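Local coordinates for protein KLLA0E08119p (Kluyveromyces lactis, PDB 3VA7) that probably carboxylates urea with bicarbonate and ATP through its biotin cofactor, as the urea carboxylase part of an enzyme that degrades urea by the allophanate route, at residues M978-G990 against W1068-V1081. Sequence-based numbering, arbitrary orientation.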
loop_
_atom_site.group_PDB
_atom_site.type_symbol
_atom_site.label_atom_id
_atom_site.label_comp_id
_atom_site.label_asym_id
_atom_site.label_seq_id
_atom_site.Cartn_x
_atom_site.Cartn_y
_atom_site.Cartn_z
ATOM N N MET A 978 -27.963 19.078 -5.876
ATOM C CA MET A 978 -28.302 17.708 -6.161
ATOM C C MET A 978 -27.282 16.775 -5.571
ATOM O O MET A 978 -27.668 15.758 -4.991
ATOM C CB MET A 978 -28.635 17.413 -7.607
ATOM C CG MET A 978 -27.527 17.062 -8.429
ATOM S SD MET A 978 -26.951 15.354 -8.325
ATOM C CE MET A 978 -25.882 15.455 -9.751
ATOM N N LEU A 979 -26.008 17.144 -5.605
ATOM C CA LEU A 979 -25.029 16.306 -4.957
ATOM C C LEU A 979 -25.337 16.031 -3.490
ATOM O O LEU A 979 -24.987 14.955 -2.947
ATOM C CB LEU A 979 -23.657 16.905 -5.100
ATOM C CG LEU A 979 -23.207 16.913 -6.557
ATOM C CD1 LEU A 979 -22.195 17.981 -6.711
ATOM C CD2 LEU A 979 -22.627 15.529 -6.874
ATOM N N TYR A 980 -26.023 16.968 -2.842
ATOM C CA TYR A 980 -26.338 16.790 -1.420
ATOM C C TYR A 980 -27.786 16.347 -1.194
ATOM O O TYR A 980 -28.245 16.299 -0.062
ATOM C CB TYR A 980 -26.068 18.089 -0.636
ATOM C CG TYR A 980 -24.620 18.482 -0.550
ATOM C CD1 TYR A 980 -23.704 17.636 0.048
ATOM C CD2 TYR A 980 -24.171 19.698 -1.050
ATOM C CE1 TYR A 980 -22.397 17.986 0.175
ATOM C CE2 TYR A 980 -22.849 20.057 -0.923
ATOM C CZ TYR A 980 -21.944 19.195 -0.297
ATOM O OH TYR A 980 -20.568 19.489 -0.147
ATOM N N SER A 981 -28.531 16.063 -2.251
ATOM C CA SER A 981 -29.862 15.460 -2.003
ATOM C C SER A 981 -30.147 14.146 -2.767
ATOM O O SER A 981 -31.123 13.490 -2.512
ATOM C CB SER A 981 -30.997 16.496 -2.195
ATOM O OG SER A 981 -30.879 17.109 -3.435
ATOM N N ALA A 982 -29.281 13.798 -3.705
ATOM C CA ALA A 982 -29.474 12.637 -4.554
ATOM C C ALA A 982 -29.202 11.349 -3.746
ATOM O O ALA A 982 -28.530 11.368 -2.708
ATOM C CB ALA A 982 -28.584 12.723 -5.801
ATOM N N LYS A 983 -29.828 10.263 -4.182
ATOM C CA LYS A 983 -29.568 8.958 -3.601
ATOM C C LYS A 983 -28.916 8.135 -4.709
ATOM O O LYS A 983 -29.559 7.790 -5.725
ATOM C CB LYS A 983 -30.844 8.367 -3.086
ATOM C CG LYS A 983 -31.153 8.680 -1.641
ATOM C CD LYS A 983 -32.552 8.174 -1.366
ATOM C CE LYS A 983 -33.188 8.827 -0.168
ATOM N NZ LYS A 983 -34.653 8.582 -0.277
ATOM N N PHE A 984 -27.600 7.949 -4.561
ATOM C CA PHE A 984 -26.798 7.336 -5.595
ATOM C C PHE A 984 -26.731 5.828 -5.373
ATOM O O PHE A 984 -26.149 5.371 -4.378
ATOM C CB PHE A 984 -25.402 7.897 -5.528
ATOM C CG PHE A 984 -25.298 9.326 -5.909
ATOM C CD1 PHE A 984 -25.070 10.283 -4.958
ATOM C CD2 PHE A 984 -25.410 9.718 -7.244
ATOM C CE1 PHE A 984 -24.943 11.635 -5.326
ATOM C CE2 PHE A 984 -25.284 11.055 -7.626
ATOM C CZ PHE A 984 -25.057 12.016 -6.646
ATOM N N MET A 985 -27.374 5.066 -6.269
ATOM C CA MET A 985 -27.285 3.614 -6.238
ATOM C C MET A 985 -26.032 3.117 -6.991
ATOM O O MET A 985 -25.886 3.373 -8.218
ATOM C CB MET A 985 -28.530 2.969 -6.832
ATOM C CG MET A 985 -28.410 1.422 -6.804
ATOM S SD MET A 985 -29.960 0.531 -6.966
ATOM C CE MET A 985 -30.569 0.567 -5.289
ATOM N N VAL A 986 -25.138 2.430 -6.265
ATOM C CA VAL A 986 -23.984 1.788 -6.903
ATOM C C VAL A 986 -24.441 0.734 -7.923
ATOM O O VAL A 986 -25.202 -0.193 -7.583
ATOM C CB VAL A 986 -23.127 1.110 -5.863
ATOM C CG1 VAL A 986 -21.884 0.586 -6.480
ATOM C CG2 VAL A 986 -22.864 2.075 -4.772
ATOM N N LEU A 987 -24.019 0.871 -9.173
ATOM C CA LEU A 987 -24.388 -0.122 -10.176
ATOM C C LEU A 987 -23.302 -1.172 -10.468
ATOM O O LEU A 987 -23.627 -2.273 -10.933
ATOM C CB LEU A 987 -24.805 0.561 -11.465
ATOM C CG LEU A 987 -25.981 1.531 -11.329
ATOM C CD1 LEU A 987 -26.277 2.257 -12.655
ATOM C CD2 LEU A 987 -27.222 0.828 -10.746
ATOM N N GLY A 988 -22.031 -0.813 -10.219
ATOM C CA GLY A 988 -20.833 -1.649 -10.443
ATOM C C GLY A 988 -19.603 -1.095 -9.688
ATOM O O GLY A 988 -19.642 0.028 -9.192
ATOM N N LEU A 989 -18.531 -1.871 -9.562
ATOM C CA LEU A 989 -17.312 -1.414 -8.871
ATOM C C LEU A 989 -16.116 -1.315 -9.794
ATOM O O LEU A 989 -16.049 -1.950 -10.847
ATOM C CB LEU A 989 -16.976 -2.326 -7.713
ATOM C CG LEU A 989 -18.073 -2.641 -6.693
ATOM C CD1 LEU A 989 -17.516 -3.509 -5.611
ATOM C CD2 LEU A 989 -18.691 -1.414 -6.065
ATOM N N GLY A 990 -15.163 -0.489 -9.406
ATOM C CA GLY A 990 -13.911 -0.253 -10.164
ATOM C C GLY A 990 -14.052 0.736 -11.286
ATOM O O GLY A 990 -13.463 0.545 -12.337
ATOM N N TRP A 1068 -12.903 -3.228 -0.332
ATOM C CA TRP A 1068 -13.895 -2.441 -1.053
ATOM C C TRP A 1068 -15.156 -2.273 -0.206
ATOM O O TRP A 1068 -15.814 -3.252 0.135
ATOM C CB TRP A 1068 -14.226 -3.033 -2.413
ATOM C CG TRP A 1068 -14.726 -4.463 -2.401
ATOM C CD1 TRP A 1068 -16.027 -4.876 -2.482
ATOM C CD2 TRP A 1068 -13.927 -5.663 -2.310
ATOM N NE1 TRP A 1068 -16.099 -6.266 -2.428
ATOM C CE2 TRP A 1068 -14.828 -6.771 -2.337
ATOM C CE3 TRP A 1068 -12.549 -5.908 -2.223
ATOM C CZ2 TRP A 1068 -14.393 -8.100 -2.276
ATOM C CZ3 TRP A 1068 -12.100 -7.247 -2.145
ATOM C CH2 TRP A 1068 -13.024 -8.325 -2.168
ATOM N N LEU A 1069 -15.474 -1.035 0.154
ATOM C CA LEU A 1069 -16.533 -0.791 1.101
ATOM C C LEU A 1069 -17.919 -0.944 0.453
ATOM O O LEU A 1069 -18.898 -1.295 1.136
ATOM C CB LEU A 1069 -16.348 0.575 1.753
ATOM C CG LEU A 1069 -15.611 0.796 3.094
ATOM C CD1 LEU A 1069 -14.645 -0.312 3.512
ATOM C CD2 LEU A 1069 -14.919 2.182 3.240
ATOM N N LEU A 1070 -18.019 -0.719 -0.861
ATOM C CA LEU A 1070 -19.326 -0.749 -1.519
ATOM C C LEU A 1070 -19.662 -2.023 -2.266
ATOM O O LEU A 1070 -18.789 -2.785 -2.646
ATOM C CB LEU A 1070 -19.474 0.444 -2.461
ATOM C CG LEU A 1070 -19.081 1.800 -1.888
ATOM C CD1 LEU A 1070 -19.172 2.866 -2.904
ATOM C CD2 LEU A 1070 -19.931 2.170 -0.681
ATOM N N THR A 1071 -20.955 -2.241 -2.496
ATOM C CA THR A 1071 -21.409 -3.372 -3.278
ATOM C C THR A 1071 -22.482 -2.834 -4.207
ATOM O O THR A 1071 -23.227 -1.907 -3.824
ATOM C CB THR A 1071 -22.051 -4.427 -2.361
ATOM O OG1 THR A 1071 -21.077 -4.918 -1.455
ATOM C CG2 THR A 1071 -22.608 -5.571 -3.181
ATOM N N PRO A 1072 -22.611 -3.429 -5.411
ATOM C CA PRO A 1072 -23.740 -3.026 -6.274
ATOM C C PRO A 1072 -25.065 -3.112 -5.542
ATOM O O PRO A 1072 -25.284 -4.054 -4.716
ATOM C CB PRO A 1072 -23.690 -4.029 -7.417
ATOM C CG PRO A 1072 -22.197 -4.432 -7.473
ATOM C CD PRO A 1072 -21.730 -4.421 -6.056
ATOM N N PHE A 1073 -25.928 -2.122 -5.822
ATOM C CA PHE A 1073 -27.230 -1.927 -5.130
ATOM C C PHE A 1073 -27.174 -1.154 -3.813
ATOM O O PHE A 1073 -28.215 -0.749 -3.339
ATOM C CB PHE A 1073 -28.000 -3.237 -4.929
ATOM C CG PHE A 1073 -28.302 -3.947 -6.193
ATOM C CD1 PHE A 1073 -27.795 -5.223 -6.426
ATOM C CD2 PHE A 1073 -29.061 -3.341 -7.180
ATOM C CE1 PHE A 1073 -28.076 -5.861 -7.616
ATOM C CE2 PHE A 1073 -29.339 -3.987 -8.390
ATOM C CZ PHE A 1073 -28.848 -5.220 -8.614
ATOM N N ASP A 1074 -25.990 -0.979 -3.223
ATOM C CA ASP A 1074 -25.794 0.008 -2.168
ATOM C C ASP A 1074 -26.129 1.438 -2.606
ATOM O O ASP A 1074 -26.170 1.799 -3.820
ATOM C CB ASP A 1074 -24.344 0.030 -1.688
ATOM C CG ASP A 1074 -23.978 -1.182 -0.807
ATOM O OD1 ASP A 1074 -24.900 -1.968 -0.461
ATOM O OD2 ASP A 1074 -22.767 -1.332 -0.466
ATOM N N GLN A 1075 -26.294 2.267 -1.589
ATOM C CA GLN A 1075 -26.611 3.674 -1.787
ATOM C C GLN A 1075 -25.627 4.588 -1.094
ATOM O O GLN A 1075 -25.265 4.404 0.099
ATOM C CB GLN A 1075 -28.016 3.981 -1.275
ATOM C CG GLN A 1075 -29.112 3.623 -2.250
ATOM C CD GLN A 1075 -30.457 3.446 -1.595
ATOM O OE1 GLN A 1075 -31.028 4.395 -1.024
ATOM N NE2 GLN A 1075 -30.981 2.226 -1.674
ATOM N N VAL A 1076 -25.205 5.594 -1.839
ATOM C CA VAL A 1076 -24.310 6.605 -1.299
ATOM C C VAL A 1076 -25.068 7.868 -1.286
ATOM O O VAL A 1076 -25.642 8.258 -2.314
ATOM C CB VAL A 1076 -23.038 6.764 -2.167
ATOM C CG1 VAL A 1076 -22.207 8.026 -1.751
ATOM C CG2 VAL A 1076 -22.177 5.496 -2.041
ATOM N N GLU A 1077 -25.077 8.514 -0.128
ATOM C CA GLU A 1077 -25.626 9.912 0.016
ATOM C C GLU A 1077 -24.531 10.878 0.455
ATOM O O GLU A 1077 -23.696 10.537 1.285
ATOM C CB GLU A 1077 -26.802 9.992 0.992
ATOM C CG GLU A 1077 -28.102 9.369 0.463
ATOM C CD GLU A 1077 -29.319 9.599 1.413
ATOM O OE1 GLU A 1077 -30.023 8.623 1.771
ATOM O OE2 GLU A 1077 -29.574 10.778 1.796
ATOM N N PHE A 1078 -24.505 12.070 -0.103
ATOM C CA PHE A 1078 -23.513 13.039 0.372
ATOM C C PHE A 1078 -24.046 14.073 1.401
ATOM O O PHE A 1078 -25.208 14.509 1.311
ATOM C CB PHE A 1078 -22.896 13.743 -0.811
ATOM C CG PHE A 1078 -22.002 12.872 -1.627
ATOM C CD1 PHE A 1078 -22.195 12.776 -3.002
ATOM C CD2 PHE A 1078 -20.953 12.176 -1.022
ATOM C CE1 PHE A 1078 -21.374 11.955 -3.770
ATOM C CE2 PHE A 1078 -20.119 11.391 -1.754
ATOM C CZ PHE A 1078 -20.305 11.253 -3.152
ATOM N N TYR A 1079 -23.212 14.427 2.382
ATOM C CA TYR A 1079 -23.507 15.565 3.263
ATOM C C TYR A 1079 -22.365 16.586 3.258
ATOM O O TYR A 1079 -21.173 16.220 3.154
ATOM C CB TYR A 1079 -23.917 15.127 4.697
ATOM C CG TYR A 1079 -22.820 14.500 5.555
ATOM C CD1 TYR A 1079 -21.955 15.303 6.313
ATOM C CD2 TYR A 1079 -22.650 13.096 5.590
ATOM C CE1 TYR A 1079 -20.960 14.747 7.054
ATOM C CE2 TYR A 1079 -21.654 12.509 6.351
ATOM C CZ TYR A 1079 -20.819 13.331 7.084
ATOM O OH TYR A 1079 -19.835 12.758 7.835
ATOM N N PRO A 1080 -22.710 17.877 3.339
ATOM C CA PRO A 1080 -21.720 19.018 3.243
ATOM C C PRO A 1080 -20.753 19.139 4.416
ATOM O O PRO A 1080 -21.197 19.142 5.546
ATOM C CB PRO A 1080 -22.617 20.243 3.267
ATOM C CG PRO A 1080 -23.882 19.722 4.047
ATOM C CD PRO A 1080 -24.099 18.367 3.459
ATOM N N VAL A 1081 -19.454 19.132 4.125
ATOM C CA VAL A 1081 -18.407 19.603 5.013
ATOM C C VAL A 1081 -17.468 20.561 4.271
ATOM O O VAL A 1081 -17.371 20.590 3.006
ATOM C CB VAL A 1081 -17.480 18.502 5.607
ATOM C CG1 VAL A 1081 -18.205 17.659 6.583
ATOM C CG2 VAL A 1081 -16.723 17.676 4.507
HETATM O O HOH W 1 -26.699 13.128 -1.331
HETATM O O HOH W 2 -29.400 12.907 0.085
#
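Pro1080 lies across one face of the Tyr980 ring, its CB 4.0 Å from the ring centroid and displaced toward the rim, in a CH-pi contact. Tyr980, the first residue past the end of helix 972-979, turns its CG away from its own carbonyl carbon (chi1 -67°), which lays the ring along the backbone of 1078-1080; its hydroxyl is hydrogen-bonded to Met932 O. Leu979 O meets the edge of the Phe1078 ring in its plane, and CE1 of Phe984 comes within 3.8 Å of Phe1078 CD1, the two ring planes inclined at 58° and both rings packed on Met1032. A water accepts from Phe1078 N at 2.7 Å and lies close to Leu979 O and Ala982 O, bridging the two segments beyond the last direct backbone bond between them, that of Phe984 N to Val1076 O. The side chain of Glu1077 runs beside that of Lys983, pointing the same way, OE1 against Lys983 CG rather than at NZ, and Glu1077 OE2 is hydrogen-bonded to a second water. Strands 984-989 and 1075-1081 are antiparallel neighbours in a mixed sheet of the carboxyltransferase domain; strand 922-934 lies beyond 1075-1081 and strand 997-1001 beyond 984-989. Phe984 and Val1076 form a hydrogen-bonded pair, with Val1076 N 2.7 Å from Phe984 O. Val986 continues the pairing into the type II turn 1071-1074: its N donates to Asp1074 O and its O accepts from Phe1073 N, while Asp1074 OD2 receives Thr1071 N from above the carboxylate plane. Met985, with CG anti to its backbone N (chi1 179°), brings SD to the edge of the Phe1073 ring, 4.0 Å from CD2, in a Met-aromatic contact; the bend at chi3 then sends CE toward Phe1073 O. Leu989 reaches Trp1068 at nearly a right angle, with CD1 3.7 Å from Trp1068 CD1, and its CG packs on Pro1072 CD.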